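Local coordinates for protein esterase Rv0045c (Mycobacterium tuberculosis, PDB 6WYN) that hydrolyses carboxylic esters, favouring short, straight-chain alkyl esters, and probably takes part in ester and lipid metabolism, though its physiological substrate is unknown, at residues D44-L49 with S74-G79; E66-G71 with P108-D113; T274-G279 with H310-D315. All coordinates share one frame; numbering follows the deposited sequence.

Interaction 1: D44-L49 with S74-G79; sequences DEFALL and SALRWG
Phe46 and Leu76 make the central touch between the loop 44-49 and the strand segment 74-79: methyl CD2 of Leu76 lies in the plane of the phenyl ring, at its edge, 3.8 Å from Phe46 CE1 and 3.9 Å from Phe46 CZ. The two side chains run past each other in opposite directions. A second apolar touch has Leu49 CD2 at the edge of the indole, 3.8 Å from Trp78 CH2. One face of the phenyl ring is taken by Glu45 CG, 3.6 Å above its centre. With its CG set between the backbone N and the carbonyl carbon (chi1 77°), Glu45 extends over that ring toward the strand, where OE2 is hydrogen-bonded to His96 and forms a salt bridge with Arg67. Behind these side chains the loop is folded by two type I turns, 44-47 and 46-49. An Asx turn reinforces the first, the backbone N of Phe46 reaching Asp44 OD2 at 3.0 Å from well above the carboxylate plane. The contact thus packs the approach to helix 49-55 against the second strand of the alpha/beta hydrolase sheet; Val65 of strand 65-70 touches both Phe46 and Trp78, and Asp99 of helix 99-105 lies against both Leu49 and Trp78.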
# COMPACT_ATOMS: atom_id res chain seq x y z
N ASP A 44 -17.90 3.27 12.80
CA ASP A 44 -17.86 3.37 11.32
C ASP A 44 -16.39 3.54 10.88
O ASP A 44 -15.59 4.13 11.65
CB ASP A 44 -18.75 4.54 10.93
CG ASP A 44 -18.51 5.03 9.54
OD1 ASP A 44 -18.95 4.31 8.64
OD2 ASP A 44 -17.86 6.08 9.37
N GLU A 45 -16.06 3.13 9.66
CA GLU A 45 -14.66 3.10 9.19
C GLU A 45 -14.14 4.53 8.95
O GLU A 45 -12.92 4.69 8.83
CB GLU A 45 -14.55 2.17 7.98
CG GLU A 45 -15.05 2.71 6.67
CD GLU A 45 -14.63 1.83 5.49
OE1 GLU A 45 -15.49 1.55 4.61
OE2 GLU A 45 -13.43 1.40 5.47
N PHE A 46 -14.99 5.54 8.86
CA PHE A 46 -14.57 6.95 8.68
C PHE A 46 -14.60 7.73 10.02
O PHE A 46 -14.33 8.92 10.02
CB PHE A 46 -15.43 7.57 7.58
CG PHE A 46 -15.39 6.78 6.30
CD1 PHE A 46 -14.18 6.47 5.70
CD2 PHE A 46 -16.57 6.35 5.69
CE1 PHE A 46 -14.13 5.68 4.56
CE2 PHE A 46 -16.53 5.63 4.50
CZ PHE A 46 -15.32 5.31 3.95
N ALA A 47 -14.82 7.08 11.15
CA ALA A 47 -15.01 7.77 12.44
C ALA A 47 -13.69 8.41 12.95
O ALA A 47 -13.77 9.29 13.78
CB ALA A 47 -15.55 6.79 13.46
N LEU A 48 -12.50 7.97 12.51
CA LEU A 48 -11.21 8.49 13.05
C LEU A 48 -10.56 9.48 12.12
O LEU A 48 -9.37 9.77 12.32
CB LEU A 48 -10.29 7.31 13.32
CG LEU A 48 -10.86 6.32 14.31
CD1 LEU A 48 -9.91 5.15 14.49
CD2 LEU A 48 -11.16 7.02 15.65
N LEU A 49 -11.25 10.01 11.12
CA LEU A 49 -10.53 10.80 10.09
C LEU A 49 -9.94 12.10 10.69
O LEU A 49 -8.95 12.60 10.11
CB LEU A 49 -11.41 11.11 8.88
CG LEU A 49 -11.72 9.93 7.95
CD1 LEU A 49 -12.60 10.42 6.80
CD2 LEU A 49 -10.44 9.28 7.43
N SER A 74 -12.24 -4.02 -3.59
CA SER A 74 -12.81 -2.90 -2.82
C SER A 74 -11.80 -1.74 -2.83
O SER A 74 -10.59 -2.02 -2.97
CB SER A 74 -13.16 -3.35 -1.44
OG SER A 74 -14.03 -2.40 -0.86
N ALA A 75 -12.27 -0.50 -2.71
CA ALA A 75 -11.40 0.68 -2.69
C ALA A 75 -12.10 1.78 -1.90
O ALA A 75 -13.36 1.68 -1.70
CB ALA A 75 -11.03 1.13 -4.07
N LEU A 76 -11.30 2.71 -1.40
CA LEU A 76 -11.82 4.01 -0.87
C LEU A 76 -11.67 5.07 -1.95
O LEU A 76 -10.55 5.26 -2.47
CB LEU A 76 -11.05 4.38 0.39
CG LEU A 76 -11.21 3.42 1.55
CD1 LEU A 76 -10.38 3.87 2.73
CD2 LEU A 76 -12.67 3.31 1.94
N ARG A 77 -12.77 5.74 -2.27
CA ARG A 77 -12.79 6.83 -3.28
C ARG A 77 -12.95 8.14 -2.52
O ARG A 77 -14.00 8.32 -1.84
CB ARG A 77 -13.89 6.62 -4.33
CG ARG A 77 -13.83 7.63 -5.47
CD ARG A 77 -14.67 7.22 -6.67
NE ARG A 77 -16.07 7.19 -6.26
CZ ARG A 77 -17.04 6.55 -6.91
NH1 ARG A 77 -18.27 6.55 -6.41
NH2 ARG A 77 -16.78 5.97 -8.06
N TRP A 78 -11.95 9.00 -2.66
CA TRP A 78 -11.82 10.29 -1.94
C TRP A 78 -12.12 11.44 -2.88
O TRP A 78 -11.58 11.42 -4.01
CB TRP A 78 -10.41 10.45 -1.40
CG TRP A 78 -10.01 9.41 -0.41
CD1 TRP A 78 -9.53 8.14 -0.63
CD2 TRP A 78 -10.01 9.61 1.00
NE1 TRP A 78 -9.23 7.54 0.57
CE2 TRP A 78 -9.49 8.44 1.58
CE3 TRP A 78 -10.36 10.70 1.81
CZ2 TRP A 78 -9.36 8.31 2.96
CZ3 TRP A 78 -10.20 10.57 3.17
CH2 TRP A 78 -9.70 9.40 3.73
N GLY A 79 -12.92 12.41 -2.40
CA GLY A 79 -13.11 13.69 -3.09
C GLY A 79 -14.03 13.60 -4.30
O GLY A 79 -13.86 14.45 -5.19

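Interaction 2: E66-G71 with P108-D113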
# COMPACT_ATOMS: atom_id res chain seq x y z
N GLU A 66 -15.97 7.43 0.30
CA GLU A 66 -16.88 6.28 0.39
C GLU A 66 -16.14 5.05 -0.11
O GLU A 66 -15.16 5.19 -0.88
CB GLU A 66 -18.17 6.56 -0.40
CG GLU A 66 -17.96 6.82 -1.87
CD GLU A 66 -19.25 7.11 -2.64
OE1 GLU A 66 -20.27 7.41 -2.01
OE2 GLU A 66 -19.25 7.01 -3.86
N ARG A 67 -16.57 3.89 0.33
CA ARG A 67 -16.08 2.60 -0.15
C ARG A 67 -16.77 2.29 -1.49
O ARG A 67 -18.01 2.52 -1.63
CB ARG A 67 -16.31 1.51 0.89
CG ARG A 67 -15.65 0.20 0.53
CD ARG A 67 -15.47 -0.70 1.72
NE ARG A 67 -14.40 -0.23 2.61
CZ ARG A 67 -13.08 -0.39 2.42
NH1 ARG A 67 -12.23 0.03 3.35
NH2 ARG A 67 -12.60 -1.02 1.36
N VAL A 68 -16.00 1.83 -2.46
CA VAL A 68 -16.53 1.33 -3.76
C VAL A 68 -16.07 -0.12 -3.97
O VAL A 68 -15.11 -0.59 -3.28
CB VAL A 68 -16.19 2.26 -4.94
CG1 VAL A 68 -16.77 3.66 -4.78
CG2 VAL A 68 -14.70 2.37 -5.18
N GLN A 69 -16.78 -0.85 -4.84
CA GLN A 69 -16.43 -2.26 -5.14
C GLN A 69 -16.75 -2.54 -6.60
O GLN A 69 -17.84 -2.08 -7.10
CB GLN A 69 -17.13 -3.18 -4.18
CG GLN A 69 -16.82 -4.66 -4.44
CD GLN A 69 -17.69 -5.59 -3.64
OE1 GLN A 69 -18.40 -5.15 -2.77
NE2 GLN A 69 -17.74 -6.87 -4.00
N ALA A 70 -15.86 -3.27 -7.27
CA ALA A 70 -16.17 -3.92 -8.56
C ALA A 70 -15.68 -5.34 -8.48
O ALA A 70 -14.45 -5.54 -8.61
CB ALA A 70 -15.57 -3.20 -9.73
N GLY A 71 -16.56 -6.26 -8.08
CA GLY A 71 -16.23 -7.68 -8.00
C GLY A 71 -15.28 -7.93 -6.87
O GLY A 71 -15.61 -7.55 -5.72
N PRO A 108 -8.50 14.52 -5.18
CA PRO A 108 -9.32 13.33 -5.42
C PRO A 108 -8.45 12.10 -5.71
O PRO A 108 -7.49 12.15 -6.49
CB PRO A 108 -10.22 13.71 -6.61
CG PRO A 108 -9.51 14.90 -7.25
CD PRO A 108 -8.74 15.61 -6.14
N ALA A 109 -8.78 10.97 -5.08
CA ALA A 109 -7.88 9.79 -5.10
C ALA A 109 -8.65 8.48 -4.97
O ALA A 109 -9.71 8.49 -4.41
CB ALA A 109 -6.90 9.94 -3.98
N LEU A 110 -8.03 7.37 -5.38
CA LEU A 110 -8.59 6.02 -5.18
C LEU A 110 -7.52 5.23 -4.46
O LEU A 110 -6.42 5.03 -5.03
CB LEU A 110 -8.97 5.39 -6.53
CG LEU A 110 -9.80 4.12 -6.43
CD1 LEU A 110 -11.20 4.43 -5.96
CD2 LEU A 110 -9.86 3.35 -7.75
N ALA A 111 -7.83 4.78 -3.26
CA ALA A 111 -6.95 3.90 -2.48
C ALA A 111 -7.54 2.48 -2.53
O ALA A 111 -8.60 2.22 -1.97
CB ALA A 111 -6.78 4.45 -1.09
N VAL A 112 -6.83 1.63 -3.24
CA VAL A 112 -7.39 0.29 -3.50
C VAL A 112 -6.97 -0.74 -2.48
O VAL A 112 -5.85 -0.67 -2.03
CB VAL A 112 -6.96 -0.17 -4.90
CG1 VAL A 112 -7.59 -1.49 -5.23
CG2 VAL A 112 -7.30 0.86 -5.97
N ASP A 113 -7.89 -1.63 -2.12
CA ASP A 113 -7.52 -2.84 -1.34
C ASP A 113 -7.01 -3.90 -2.32
O ASP A 113 -7.75 -4.27 -3.22
CB ASP A 113 -8.68 -3.40 -0.52
CG ASP A 113 -9.11 -2.58 0.70
OD1 ASP A 113 -8.23 -1.92 1.30
OD2 ASP A 113 -10.34 -2.61 1.05
O HOH W 1 -9.38 -0.74 3.48
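The guanidinium of Arg67 and the carboxylate of Asp113 lie in planes only 16° apart, and they meet through the edge of the guanidinium, where NH2 donates to Asp113 OD2 at 2.8 Å. The acceptor is approached on its syn side but 32° out of the carboxylate plane, and the N-H...O angle is 137°, so this salt bridge is bent. At the same guanidinium edge, and in its plane, a water takes a bond from Arg67 NH1 at 3.0 Å and gives one to Asp113 OD1 at 2.7 Å, closing a second route between the two charges. The bend of the arginine chain at chi3 turns its end toward the carboxylate; NH1 also forms a salt bridge with Glu45. In the sheet of this alpha/beta hydrolase, strand 73-78 runs between strands 65-70 and 109-112, so the pair bridges next-but-one strands; Ser74 OG on the middle strand is a further partner of NH2. Val68 and Leu110 span the same gap with methyls, CG2 to CD1 at 4.1 Å, and Leu144 of helix 130-144 touches both. Asp113 is held by more than the arginine: the backbone N of His119 bonds to OD2 and that of Ala95 to OD1.

Interaction 3: T274-G279 with H310-D315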
# COMPACT_ATOMS: atom_id res chain seq x y z
N THR A 274 9.67 7.61 -9.74
CA THR A 274 10.27 8.28 -8.56
C THR A 274 10.35 7.23 -7.48
O THR A 274 9.38 6.53 -7.28
CB THR A 274 9.47 9.50 -8.14
OG1 THR A 274 9.49 10.41 -9.25
CG2 THR A 274 10.04 10.16 -6.90
N LEU A 275 11.44 7.16 -6.74
CA LEU A 275 11.52 6.24 -5.60
C LEU A 275 11.54 7.08 -4.36
O LEU A 275 12.22 8.15 -4.37
CB LEU A 275 12.77 5.36 -5.74
CG LEU A 275 13.17 4.48 -4.56
CD1 LEU A 275 12.11 3.40 -4.34
CD2 LEU A 275 14.52 3.84 -4.82
N VAL A 276 10.89 6.60 -3.31
CA VAL A 276 10.91 7.22 -1.97
C VAL A 276 11.46 6.16 -1.04
O VAL A 276 10.75 5.11 -0.91
CB VAL A 276 9.54 7.74 -1.51
CG1 VAL A 276 9.62 8.38 -0.12
CG2 VAL A 276 8.95 8.73 -2.50
N ARG A 277 12.61 6.40 -0.41
CA ARG A 277 13.09 5.44 0.60
C ARG A 277 12.85 5.99 2.00
O ARG A 277 12.91 7.23 2.19
CB ARG A 277 14.59 5.13 0.46
CG ARG A 277 14.98 4.24 -0.71
CD ARG A 277 16.48 3.89 -0.69
NE ARG A 277 16.77 3.51 0.68
CZ ARG A 277 17.66 4.12 1.49
NH1 ARG A 277 18.45 5.06 1.00
NH2 ARG A 277 17.75 3.80 2.79
N GLY A 278 12.69 5.10 2.93
CA GLY A 278 12.84 5.37 4.37
C GLY A 278 14.31 5.37 4.74
O GLY A 278 14.96 4.36 4.48
N GLY A 279 14.81 6.50 5.24
CA GLY A 279 16.20 6.69 5.74
C GLY A 279 16.62 5.70 6.82
O GLY A 279 17.81 5.39 6.87
N HIS A 310 10.15 1.47 6.59
CA HIS A 310 9.66 0.93 5.30
C HIS A 310 8.32 1.57 4.94
O HIS A 310 8.15 1.95 3.79
CB HIS A 310 9.57 -0.60 5.50
CG HIS A 310 9.15 -1.34 4.27
ND1 HIS A 310 9.77 -1.13 3.06
CD2 HIS A 310 8.29 -2.37 4.09
CE1 HIS A 310 9.23 -1.91 2.15
NE2 HIS A 310 8.32 -2.68 2.75
N SER A 311 7.42 1.70 5.91
CA SER A 311 6.07 2.28 5.70
C SER A 311 6.12 3.79 5.88
O SER A 311 5.74 4.32 6.96
CB SER A 311 5.03 1.61 6.57
OG SER A 311 3.75 2.01 6.10
N VAL A 312 6.64 4.46 4.85
CA VAL A 312 6.88 5.93 4.86
C VAL A 312 5.54 6.64 5.11
O VAL A 312 5.49 7.63 5.91
CB VAL A 312 7.53 6.39 3.55
CG1 VAL A 312 7.77 7.88 3.60
CG2 VAL A 312 8.83 5.66 3.23
N GLN A 313 4.45 6.13 4.51
CA GLN A 313 3.12 6.74 4.69
C GLN A 313 2.66 6.64 6.14
O GLN A 313 1.76 7.46 6.52
CB GLN A 313 2.10 6.13 3.73
CG GLN A 313 1.69 4.70 4.08
CD GLN A 313 2.56 3.66 3.41
OE1 GLN A 313 3.67 3.96 2.95
NE2 GLN A 313 2.07 2.41 3.38
N SER A 314 3.15 5.69 6.92
CA SER A 314 2.82 5.55 8.35
C SER A 314 3.80 6.37 9.21
O SER A 314 3.36 6.99 10.18
CB SER A 314 2.82 4.12 8.80
OG SER A 314 2.21 3.29 7.80
N ASP A 315 5.09 6.36 8.90
CA ASP A 315 6.11 6.96 9.81
C ASP A 315 6.28 8.45 9.52
O ASP A 315 6.44 9.18 10.43
CB ASP A 315 7.44 6.25 9.70
CG ASP A 315 7.39 4.78 10.08
OD1 ASP A 315 6.34 4.31 10.58
OD2 ASP A 315 8.39 4.09 9.82
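Backbone oxygen Ser311 O accepts two hydrogen bonds, from the N atoms of Ser314 and Asp315, each at 2.9 Å, and so fixes the first turn of helix 312-315, which presents Val312 to Val276 and Gly278 of the facing strand. Ser311 holds the N-cap position; its hydroxyl pairs with that of Ser314, OG to OG 2.6 Å, and has a further partner in Gln93. Across the contact the valine divides its methyls. Val312 CG1 lies alongside Val276 CG1, 4.2 Å away. Val312 CG2 sits over the backbone of the glycine, 3.9 Å from Gly278 N. Val312 CG1 is anti to the backbone N (chi1 180°), which leaves CG2 beside that N and directed at the glycine. Having no side chain, Gly278 lets the chains come close, its CA 5.5 Å from that of His310. Its N bonds to OD1 of Asp179, whose OD2 takes the bond from ND1 of His310; with NE2 bonded to Ser155 OG, the geometry is that of the Ser-His-Asp triad of alpha/beta hydrolases, consistent with the roles inferred for these residues. Gly278 thus probably helps to orient the acid that in turn positions the histidine. The short helix packs beside the end of strand 273-278, with Val178 of strand 174-178 touching Val312 and Met154 of strand 150-154 touching His310 and Ser311.

All three contacts reach the same central sheet. Interactions 1 and 2 share one border of it, their centres 9 Å apart, and touch directly: Ala75 O lies 2.7 Å from Val68 N, a probable hydrogen bond between adjacent strands, and Arg77 NH1 forms a salt bridge with Glu66 OE2 at 2.8 Å. Along the chain their segments alternate. Interaction 3, which carries the triad histidine, lies about 22 Å from interaction 1 and 23 Å from interaction 2, centre to centre, with no touch. In interaction 2 the side chain of Asp113 is about 11 Å from Gly91, a site involved in substrate selectivity.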